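Local coordinates for protein cytokinin riboside 5'-monophosphate phosphoribohydrolase (Corynebacterium glutamicum, PDB 5WQ3) that belongs to the LOG-like family of the SLOG clan, Rossmann-type alpha/beta proteins built round a parallel beta-sheet, and assembles here from six chains, at residues G107-G110 against L111-A114. Residues are numbered along the deposited sequence; the frame is centred on the assembly and turned at random.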
loop_
_atom_site.group_PDB
_atom_site.type_symbol
_atom_site.label_atom_id
_atom_site.label_comp_id
_atom_site.label_asym_id
_atom_site.label_seq_id
_atom_site.Cartn_x
_atom_site.Cartn_y
_atom_site.Cartn_z
ATOM N N GLY C 107 51.062 15.423 -20.544
ATOM C CA GLY C 107 49.838 16.247 -20.477
ATOM C C GLY C 107 48.796 15.862 -19.404
ATOM O O GLY C 107 47.752 16.370 -19.419
ATOM N N GLY C 108 49.148 15.003 -18.470
ATOM C CA GLY C 108 48.327 14.623 -17.380
ATOM C C GLY C 108 48.600 15.382 -16.091
ATOM O O GLY C 108 49.190 16.445 -16.088
ATOM N N PRO C 109 48.104 14.846 -14.975
ATOM C CA PRO C 109 48.170 15.563 -13.697
ATOM C C PRO C 109 49.522 15.326 -12.955
ATOM O O PRO C 109 50.430 14.724 -13.509
ATOM C CB PRO C 109 46.973 14.938 -12.913
ATOM C CG PRO C 109 46.847 13.534 -13.470
ATOM C CD PRO C 109 47.232 13.642 -14.919
ATOM N N GLY C 110 49.661 15.802 -11.718
ATOM C CA GLY C 110 50.839 15.460 -10.906
ATOM C C GLY C 110 52.143 16.030 -11.470
ATOM O O GLY C 110 52.223 17.261 -11.818
ATOM N N LEU C 111 53.146 15.180 -11.660
ATOM C CA LEU C 111 54.436 15.723 -12.088
ATOM C C LEU C 111 54.568 15.861 -13.593
ATOM O O LEU C 111 55.630 16.258 -14.080
ATOM C CB LEU C 111 55.574 14.925 -11.496
ATOM C CG LEU C 111 55.548 14.781 -9.998
ATOM C CD1 LEU C 111 56.764 14.027 -9.546
ATOM C CD2 LEU C 111 55.493 16.146 -9.326
ATOM N N MET C 112 53.488 15.588 -14.343
ATOM C CA MET C 112 53.392 16.105 -15.695
ATOM C C MET C 112 52.844 17.526 -15.739
ATOM O O MET C 112 53.333 18.377 -16.500
ATOM C CB MET C 112 52.511 15.203 -16.540
ATOM C CG MET C 112 53.040 13.772 -16.699
ATOM S SD MET C 112 51.867 12.812 -17.684
ATOM C CE MET C 112 50.918 12.118 -16.331
ATOM N N GLU C 113 51.801 17.808 -14.959
ATOM C CA GLU C 113 51.270 19.135 -14.945
ATOM C C GLU C 113 52.261 20.150 -14.398
ATOM O O GLU C 113 52.207 21.290 -14.783
ATOM C CB GLU C 113 50.026 19.183 -14.066
ATOM C CG GLU C 113 49.371 20.537 -13.915
ATOM C CD GLU C 113 48.233 20.503 -12.963
ATOM O OE1 GLU C 113 48.491 20.348 -11.738
ATOM O OE2 GLU C 113 47.095 20.603 -13.448
ATOM N N ALA C 114 53.072 19.777 -13.421
ATOM C CA ALA C 114 53.940 20.745 -12.773
ATOM C C ALA C 114 54.890 21.468 -13.785
ATOM O O ALA C 114 54.971 22.701 -13.848
ATOM C CB ALA C 114 54.718 20.077 -11.632
#
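Met112 folds its thioether back over the backbone of Gly108, and this is the main side-chain contact of the glycine-rich link between strand 102-105 and helix 113-121. Such a loop, running from a strand of the parallel sheet into the next helix, is a recurring feature of Rossmann-like folds. With CG beside the backbone N (chi1 -62°) and a bend at chi3, the sulfur reaches the peptide group while the terminal methyl turns over the glycine. SD accepts a weak hydrogen bond from Gly108 N at 3.6 Å, and CE lies 3.8 Å from Gly108 CA, an approach that a bare alpha carbon permits. The same methyl also touches Pro109, with Met112 CE 4.2 Å from Pro109 CD, so an unbranched, flexible chain serves both a polar and an apolar neighbour.

Pro109 to Met112 form a type II' beta turn. Gly110 takes its second position, where the positive phi (66°) suits a residue without a CB. Met112 N closes the turn on Pro109 O at 3.3 Å. Gly110 O then receives Ala114 N at 3.1 Å, and Ala114 CB sits 3.8 Å from Gly110 O while also packing on Tyr86 and Val90 of helix 84-98. Leu111 turns its branched end to Tyr85 and Tyr86 of that helix.

Glu113 rests its CB 3.5 Å from Gly108 O, an oxygen that Asn140 ND2 also bonds. Its CG is anti to the backbone N (chi1 178°), which carries the extended chain past the loop, where OE1 is hydrogen-bonded to Tyr86 OH.

Chemically, the contact is a backbone turn leading into a helix: two N-H...O bonds brace the turn and the first helical residues, whereas the soft sulfur adds a weaker hold on Gly108 N; Gly108 permits the methyl's close approach, and Gly110 the turn's positive phi.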